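Local atomic coordinates of 401aa long hypothetical glucose-1-phosphate thymidylyltransferase (Sulfolobus tokodaii, PDB entry 2GGO), a protein that probably works as a bifunctional sugar-nucleotide enzyme, coupling sugar 1-phosphates to UTP or dTTP and serving the synthesis of UDP-GlcNAc and UDP-GalNAc. Residues A[245-253]-A[262-270]; A[355-363]-A[371-379]. All coordinates share one frame; numbering follows the deposited sequence.

Contact 1 of 2, residues A[245-253]-A[262-270]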
loop_
_atom_site.group_PDB
_atom_site.type_symbol
_atom_site.label_atom_id
_atom_site.label_comp_id
_atom_site.label_asym_id
_atom_site.label_seq_id
_atom_site.Cartn_x
_atom_site.Cartn_y
_atom_site.Cartn_z
ATOM N N VAL A 245 -19.334 -4.915 -11.217
ATOM C CA VAL A 245 -18.818 -3.666 -11.721
ATOM C C VAL A 245 -19.273 -2.476 -10.900
ATOM O O VAL A 245 -20.461 -2.226 -10.790
ATOM C CB VAL A 245 -19.209 -3.481 -13.205
ATOM C CG1 VAL A 245 -18.538 -2.272 -13.790
ATOM C CG2 VAL A 245 -18.778 -4.708 -13.998
ATOM N N ILE A 246 -18.329 -1.724 -10.344
ATOM C CA ILE A 246 -18.668 -0.495 -9.624
ATOM C C ILE A 246 -18.480 0.684 -10.566
ATOM O O ILE A 246 -17.363 0.997 -10.991
ATOM C CB ILE A 246 -17.837 -0.285 -8.333
ATOM C CG1 ILE A 246 -18.161 -1.356 -7.307
ATOM C CG2 ILE A 246 -18.165 1.023 -7.700
ATOM C CD1 ILE A 246 -17.620 -2.742 -7.663
ATOM N N ILE A 247 -19.591 1.325 -10.898
ATOM C CA ILE A 247 -19.545 2.534 -11.684
ATOM C C ILE A 247 -19.968 3.697 -10.787
ATOM O O ILE A 247 -21.104 3.739 -10.285
ATOM C CB ILE A 247 -20.430 2.449 -12.945
ATOM C CG1 ILE A 247 -20.139 1.155 -13.704
ATOM C CG2 ILE A 247 -20.188 3.674 -13.815
ATOM C CD1 ILE A 247 -21.074 0.807 -14.830
ATOM N N GLU A 248 -19.062 4.643 -10.610
ATOM C CA GLU A 248 -19.265 5.747 -9.695
ATOM C C GLU A 248 -19.840 6.948 -10.379
ATOM O O GLU A 248 -19.932 7.003 -11.606
ATOM C CB GLU A 248 -17.956 6.142 -9.110
ATOM C CG GLU A 248 -17.341 5.033 -8.413
ATOM C CD GLU A 248 -17.541 5.200 -6.975
ATOM O OE1 GLU A 248 -18.729 5.019 -6.525
ATOM O OE2 GLU A 248 -16.508 5.562 -6.325
ATOM N N GLU A 249 -20.236 7.928 -9.579
ATOM C CA GLU A 249 -20.990 9.027 -10.108
ATOM C C GLU A 249 -20.135 9.853 -11.017
ATOM O O GLU A 249 -18.941 9.991 -10.807
ATOM C CB GLU A 249 -21.553 9.883 -8.980
ATOM C CG GLU A 249 -20.534 10.270 -7.923
ATOM C CD GLU A 249 -21.103 11.253 -6.863
ATOM O OE1 GLU A 249 -22.314 11.124 -6.491
ATOM O OE2 GLU A 249 -20.319 12.151 -6.425
ATOM N N ASP A 250 -20.780 10.390 -12.035
ATOM C CA ASP A 250 -20.151 11.200 -13.051
ATOM C C ASP A 250 -19.360 10.412 -14.086
ATOM O O ASP A 250 -18.915 10.991 -15.063
ATOM C CB ASP A 250 -19.347 12.332 -12.422
ATOM C CG ASP A 250 -20.235 13.249 -11.601
ATOM O OD1 ASP A 250 -21.337 13.568 -12.119
ATOM O OD2 ASP A 250 -19.865 13.604 -10.445
ATOM N N ALA A 251 -19.246 9.094 -13.898
ATOM C CA ALA A 251 -18.554 8.238 -14.854
ATOM C C ALA A 251 -19.415 7.991 -16.094
ATOM O O ALA A 251 -20.642 7.803 -15.999
ATOM C CB ALA A 251 -18.075 6.922 -14.194
ATOM N N GLU A 252 -18.765 8.020 -17.257
ATOM C CA GLU A 252 -19.445 7.925 -18.543
ATOM C C GLU A 252 -18.828 6.773 -19.278
ATOM O O GLU A 252 -17.598 6.730 -19.416
ATOM C CB GLU A 252 -19.217 9.206 -19.352
ATOM C CG GLU A 252 -20.263 9.415 -20.486
ATOM C CD GLU A 252 -19.745 10.259 -21.702
ATOM O OE1 GLU A 252 -18.627 10.873 -21.614
ATOM O OE2 GLU A 252 -20.481 10.296 -22.744
ATOM N N ILE A 253 -19.665 5.844 -19.735
ATOM C CA ILE A 253 -19.233 4.668 -20.491
ATOM C C ILE A 253 -19.897 4.582 -21.875
ATOM O O ILE A 253 -21.100 4.458 -21.997
ATOM C CB ILE A 253 -19.499 3.389 -19.714
ATOM C CG1 ILE A 253 -19.036 3.561 -18.238
ATOM C CG2 ILE A 253 -18.881 2.246 -20.416
ATOM C CD1 ILE A 253 -18.803 2.307 -17.485
ATOM N N PRO A 262 -14.538 -8.584 -11.987
ATOM C CA PRO A 262 -14.701 -7.382 -11.173
ATOM C C PRO A 262 -13.878 -6.170 -11.618
ATOM O O PRO A 262 -12.678 -6.286 -11.851
ATOM C CB PRO A 262 -14.257 -7.823 -9.778
ATOM C CG PRO A 262 -13.377 -8.935 -9.998
ATOM C CD PRO A 262 -13.678 -9.577 -11.320
ATOM N N VAL A 263 -14.556 -5.034 -11.702
ATOM C CA VAL A 263 -13.959 -3.818 -12.161
ATOM C C VAL A 263 -14.482 -2.666 -11.359
ATOM O O VAL A 263 -15.687 -2.544 -11.126
ATOM C CB VAL A 263 -14.331 -3.631 -13.635
ATOM C CG1 VAL A 263 -14.266 -2.197 -14.068
ATOM C CG2 VAL A 263 -13.477 -4.554 -14.487
ATOM N N TYR A 264 -13.578 -1.809 -10.933
ATOM C CA TYR A 264 -13.930 -0.599 -10.231
ATOM C C TYR A 264 -13.702 0.600 -11.149
ATOM O O TYR A 264 -12.548 0.858 -11.588
ATOM C CB TYR A 264 -13.015 -0.442 -9.012
ATOM C CG TYR A 264 -13.360 0.760 -8.173
ATOM C CD1 TYR A 264 -14.436 0.711 -7.297
ATOM C CD2 TYR A 264 -12.643 1.951 -8.266
ATOM C CE1 TYR A 264 -14.755 1.751 -6.525
ATOM C CE2 TYR A 264 -13.020 3.058 -7.486
ATOM C CZ TYR A 264 -14.061 2.917 -6.612
ATOM O OH TYR A 264 -14.477 3.968 -5.826
ATOM N N ILE A 265 -14.766 1.366 -11.423
ATOM C CA ILE A 265 -14.638 2.575 -12.243
ATOM C C ILE A 265 -14.822 3.862 -11.438
ATOM O O ILE A 265 -15.931 4.259 -11.170
ATOM C CB ILE A 265 -15.588 2.514 -13.494
ATOM C CG1 ILE A 265 -15.357 1.166 -14.218
ATOM C CG2 ILE A 265 -15.408 3.750 -14.374
ATOM C CD1 ILE A 265 -15.925 0.996 -15.526
ATOM N N GLY A 266 -13.718 4.529 -11.093
ATOM C CA GLY A 266 -13.773 5.703 -10.194
ATOM C C GLY A 266 -14.595 6.859 -10.732
ATOM O O GLY A 266 -14.895 6.916 -11.899
ATOM N N LYS A 267 -14.927 7.827 -9.889
ATOM C CA LYS A 267 -15.846 8.900 -10.287
ATOM C C LYS A 267 -15.284 9.857 -11.331
ATOM O O LYS A 267 -14.117 10.184 -11.324
ATOM C CB LYS A 267 -16.388 9.664 -9.053
ATOM C CG LYS A 267 -15.377 10.279 -8.142
ATOM C CD LYS A 267 -16.087 10.925 -6.884
ATOM C CE LYS A 267 -16.503 9.884 -5.795
ATOM N NZ LYS A 267 -17.989 9.597 -5.828
ATOM N N GLY A 268 -16.119 10.289 -12.244
ATOM C CA GLY A 268 -15.642 11.217 -13.224
ATOM C C GLY A 268 -14.870 10.522 -14.338
ATOM O O GLY A 268 -14.331 11.182 -15.201
ATOM N N SER A 269 -14.825 9.198 -14.348
ATOM C CA SER A 269 -14.137 8.483 -15.406
ATOM C C SER A 269 -14.828 8.584 -16.759
ATOM O O SER A 269 -16.027 8.788 -16.831
ATOM C CB SER A 269 -13.936 7.041 -15.024
ATOM O OG SER A 269 -12.936 7.034 -13.998
ATOM N N GLU A 270 -14.041 8.510 -17.835
ATOM C CA GLU A 270 -14.592 8.518 -19.167
ATOM C C GLU A 270 -13.984 7.327 -19.896
ATOM O O GLU A 270 -12.800 7.296 -20.122
ATOM C CB GLU A 270 -14.255 9.829 -19.840
ATOM C CG GLU A 270 -14.770 9.967 -21.259
ATOM C CD GLU A 270 -14.545 11.384 -21.829
ATOM O OE1 GLU A 270 -13.390 11.867 -21.853
ATOM O OE2 GLU A 270 -15.549 12.022 -22.262
HETATM O O HOH W 1 -13.826 7.344 -7.224
#

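Contact 2 of 2, residues A[355-363]-A[371-379]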
loop_
_atom_site.group_PDB
_atom_site.type_symbol
_atom_site.label_atom_id
_atom_site.label_comp_id
_atom_site.label_asym_id
_atom_site.label_seq_id
_atom_site.Cartn_x
_atom_site.Cartn_y
_atom_site.Cartn_z
ATOM N N LEU A 355 3.722 -9.729 -14.440
ATOM C CA LEU A 355 3.889 -8.478 -13.753
ATOM C C LEU A 355 4.335 -7.470 -14.808
ATOM O O LEU A 355 5.259 -7.720 -15.541
ATOM C CB LEU A 355 4.931 -8.599 -12.636
ATOM C CG LEU A 355 5.132 -7.272 -11.870
ATOM C CD1 LEU A 355 3.803 -6.886 -11.178
ATOM C CD2 LEU A 355 6.230 -7.438 -10.882
ATOM N N GLY A 356 3.605 -6.377 -14.934
ATOM C CA GLY A 356 4.020 -5.320 -15.819
ATOM C C GLY A 356 4.821 -4.302 -15.063
ATOM O O GLY A 356 5.879 -4.626 -14.482
ATOM N N ALA A 357 4.373 -3.062 -15.145
ATOM C CA ALA A 357 5.211 -1.950 -14.801
ATOM C C ALA A 357 4.737 -1.114 -13.624
ATOM O O ALA A 357 3.577 -1.126 -13.308
ATOM C CB ALA A 357 5.470 -1.087 -16.078
ATOM N N PHE A 358 5.666 -0.369 -12.998
ATOM C CA PHE A 358 5.337 0.608 -11.953
ATOM C C PHE A 358 5.694 2.053 -12.373
ATOM O O PHE A 358 6.856 2.404 -12.507
ATOM C CB PHE A 358 6.053 0.190 -10.681
ATOM C CG PHE A 358 5.766 -1.228 -10.294
ATOM C CD1 PHE A 358 4.536 -1.568 -9.803
ATOM C CD2 PHE A 358 6.712 -2.234 -10.442
ATOM C CE1 PHE A 358 4.228 -2.858 -9.449
ATOM C CE2 PHE A 358 6.407 -3.518 -10.055
ATOM C CZ PHE A 358 5.156 -3.825 -9.552
ATOM N N ILE A 359 4.644 2.835 -12.615
ATOM C CA ILE A 359 4.759 4.166 -13.241
ATOM C C ILE A 359 4.458 5.314 -12.243
ATOM O O ILE A 359 3.320 5.427 -11.744
ATOM C CB ILE A 359 3.785 4.278 -14.396
ATOM C CG1 ILE A 359 3.810 3.040 -15.324
ATOM C CG2 ILE A 359 3.934 5.632 -15.132
ATOM C CD1 ILE A 359 5.002 2.834 -16.298
ATOM N N GLY A 360 5.435 6.199 -12.033
ATOM C CA GLY A 360 5.292 7.338 -11.163
ATOM C C GLY A 360 4.295 8.363 -11.650
ATOM O O GLY A 360 3.940 8.377 -12.824
ATOM N N GLY A 361 3.814 9.206 -10.732
ATOM C CA GLY A 361 2.994 10.313 -11.074
ATOM C C GLY A 361 3.533 11.242 -12.127
ATOM O O GLY A 361 4.745 11.530 -12.177
ATOM N N HIS A 362 2.639 11.721 -12.969
ATOM C CA HIS A 362 2.959 12.822 -13.921
ATOM C C HIS A 362 3.944 12.417 -14.990
ATOM O O HIS A 362 4.564 13.251 -15.640
ATOM C CB HIS A 362 3.534 14.063 -13.221
ATOM C CG HIS A 362 2.638 14.624 -12.158
ATOM N ND1 HIS A 362 1.598 15.491 -12.446
ATOM C CD2 HIS A 362 2.637 14.462 -10.809
ATOM C CE1 HIS A 362 1.006 15.842 -11.311
ATOM N NE2 HIS A 362 1.565 15.162 -10.321
ATOM N N VAL A 363 4.117 11.124 -15.152
ATOM C CA VAL A 363 4.707 10.567 -16.342
ATOM C C VAL A 363 3.969 10.785 -17.655
ATOM O O VAL A 363 2.713 10.713 -17.764
ATOM C CB VAL A 363 5.126 9.054 -16.083
ATOM C CG1 VAL A 363 5.421 8.290 -17.409
ATOM C CG2 VAL A 363 6.261 8.989 -15.250
ATOM N N ILE A 371 7.400 -0.709 -22.869
ATOM C CA ILE A 371 7.879 -0.953 -21.473
ATOM C C ILE A 371 8.052 -2.435 -21.057
ATOM O O ILE A 371 7.131 -3.193 -21.090
ATOM C CB ILE A 371 6.849 -0.267 -20.536
ATOM C CG1 ILE A 371 6.712 1.188 -21.032
ATOM C CG2 ILE A 371 7.309 -0.434 -19.002
ATOM C CD1 ILE A 371 5.828 2.098 -20.294
ATOM N N LEU A 372 9.293 -2.885 -20.679
ATOM C CA LEU A 372 9.476 -4.262 -20.288
ATOM C C LEU A 372 8.858 -4.701 -18.943
ATOM O O LEU A 372 8.468 -3.862 -18.098
ATOM C CB LEU A 372 10.973 -4.586 -20.289
ATOM C CG LEU A 372 11.279 -4.981 -21.722
ATOM C CD1 LEU A 372 11.049 -3.869 -22.750
ATOM C CD2 LEU A 372 12.701 -5.451 -21.860
ATOM N N PRO A 373 8.764 -6.039 -18.716
ATOM C CA PRO A 373 8.128 -6.397 -17.406
ATOM C C PRO A 373 8.931 -5.995 -16.123
ATOM O O PRO A 373 10.206 -5.963 -16.114
ATOM C CB PRO A 373 7.885 -7.934 -17.533
ATOM C CG PRO A 373 8.047 -8.222 -19.075
ATOM C CD PRO A 373 9.142 -7.251 -19.478
ATOM N N GLY A 374 8.208 -5.585 -15.089
ATOM C CA GLY A 374 8.769 -5.186 -13.810
ATOM C C GLY A 374 9.594 -3.909 -13.765
ATOM O O GLY A 374 10.312 -3.673 -12.791
ATOM N N VAL A 375 9.470 -3.062 -14.803
ATOM C CA VAL A 375 10.271 -1.838 -14.879
ATOM C C VAL A 375 9.599 -0.787 -14.039
ATOM O O VAL A 375 8.352 -0.735 -13.955
ATOM C CB VAL A 375 10.494 -1.427 -16.402
ATOM C CG1 VAL A 375 10.597 0.030 -16.598
ATOM C CG2 VAL A 375 11.724 -2.121 -16.950
ATOM N N LYS A 376 10.410 0.065 -13.382
ATOM C CA LYS A 376 9.859 1.208 -12.654
ATOM C C LYS A 376 10.180 2.459 -13.377
ATOM O O LYS A 376 11.297 2.621 -13.853
ATOM C CB LYS A 376 10.367 1.295 -11.213
ATOM C CG LYS A 376 10.150 -0.040 -10.499
ATOM C CD LYS A 376 10.686 -0.110 -9.088
ATOM C CE LYS A 376 11.880 0.772 -8.928
ATOM N NZ LYS A 376 12.162 0.823 -7.474
ATOM N N ILE A 377 9.169 3.293 -13.591
ATOM C CA ILE A 377 9.430 4.616 -14.107
ATOM C C ILE A 377 9.097 5.667 -13.061
ATOM O O ILE A 377 7.913 5.806 -12.609
ATOM C CB ILE A 377 8.606 4.841 -15.434
ATOM C CG1 ILE A 377 8.928 3.638 -16.367
ATOM C CG2 ILE A 377 8.909 6.211 -15.996
ATOM C CD1 ILE A 377 8.609 3.794 -17.852
ATOM N N GLY A 378 10.115 6.435 -12.724
ATOM C CA GLY A 378 10.048 7.582 -11.779
ATOM C C GLY A 378 9.043 8.642 -12.128
ATOM O O GLY A 378 8.751 8.846 -13.277
ATOM N N ALA A 379 8.476 9.296 -11.127
ATOM C CA ALA A 379 7.526 10.379 -11.339
ATOM C C ALA A 379 8.155 11.423 -12.247
ATOM O O ALA A 379 9.345 11.579 -12.224
ATOM C CB ALA A 379 7.192 11.012 -9.984
#

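Contact 1 of 2, residues A[245-253]-A[262-270]
Backbone bonds join I246 to both V263 and I265: I246 N donates to V263 O (2.9 Å), and I265 N returns a bond to I246 O. E248 N to I265 O continues the parallel pairing, G268 N reaches E249 O between the two type II turns 248-251 and 266-269, and E252 N meets S269 O beyond them. In the second turn S269 OG bonds G266 O from above the carbonyl plane.

Among the polar side chains, Y264 OH gives a weak hydrogen bond to E248 OE2 (2.6 Å), the carboxylate turned 56° from the ring. A bend in the E248 chain at chi2 (-102°) brings the carboxylate over to the phenol. A water donates weakly to the same OE2 and accepts from K267 N. E249 and K267 run alongside each other to a salt bridge, OE2 to NZ at 3.5 Å. E252 OE1 and E270 OE2, 3.3 Å apart, are like charges side by side.

Of the apolar contacts, I246 CG2 lies 3.7 Å from Y264 CE1, while on the face of the sheet that carries V263 and I265, I265 CD1 meets I253 CD1 of strand 252-253 tip to tip (3.7 Å). A leucine in place of Y264 would probably leave E248 OE2 without its phenol partner and thin the cover over I246 CG2. Equivalent residues stacked rung on rung, with turns aligned, mark the left-handed parallel beta-helix of hexapeptide-repeat transferases.

Contact 2 of 2, residues A[355-363]-A[371-379]
I371 opens the contact by pressing CG2 against A357 CB (3.5 Å), while its CD1 approaches I359 CD1 at 4.1 Å. V389, on strand 388-389, touches I371 as well. P373, in the type II turn from L372 to V375, lays CB against L355 O. G374 N then donates to G356 O (2.6 Å), coming in from 36° above the carbonyl plane; the positive phi of G374 favours glycine here. V375 O accepts from F358 N in a nearly straight bond, 173° at the hydrogen, and A357 CA also comes near this oxygen.

K376 pairs with F358 in parallel register, its CG 4.1 Å from F358 CD2 and the two side chains set obliquely to each other. Beyond CG the lysine leads away from F358, and its NZ bonds N342 O, while P212 and W213 of helix 212-225 touch the F358 side chain. This is one step between successive coils of the left-handed parallel beta-helix formed by hexapeptide repeats, in which short strands bond to their counterparts one coil away.

I377 takes part in two backbone bonds, giving N to F358 O (2.7 Å) and receiving G360 N on its own O. Its side chain runs beside that of I359 and points the same way, CG1 being 4.0 Å from I359 CD1. At chi1 -52° the I377 CG2 stands anti to the backbone N, where it meets V363 CG2, the two side chains crossing at about a right angle. G378 O lies 3.2 Å from the same V363 methyl. A379 packs CB against G361 O, and its N bonds H19 ND1; close by, G360 must lack a side chain, since a CB there would run into A379 N.

In the fold
Contacts 1 and 2 join neighbouring coils of one beta-helix at different heights, and their central strands belong to the same parallel sheet: 245-247 and 263-265 near one end, 358-359 and 376-377 at the other, with strands 281-283, 298-300 and 316-317 between. Their centres lie 24 Å apart and their nearest atoms about 16 Å, with no touch. Helix 212-225 meets this sheet at both levels: its start reaches contact 2, and L223 near its end touches I246 and Y264 in contact 1. Contact 1 lies away from the nucleotide- and sugar-phosphate-binding residues, whereas the K376 side chain is about 8 Å from that of E12, a probable nucleoside-triphosphate-binding residue.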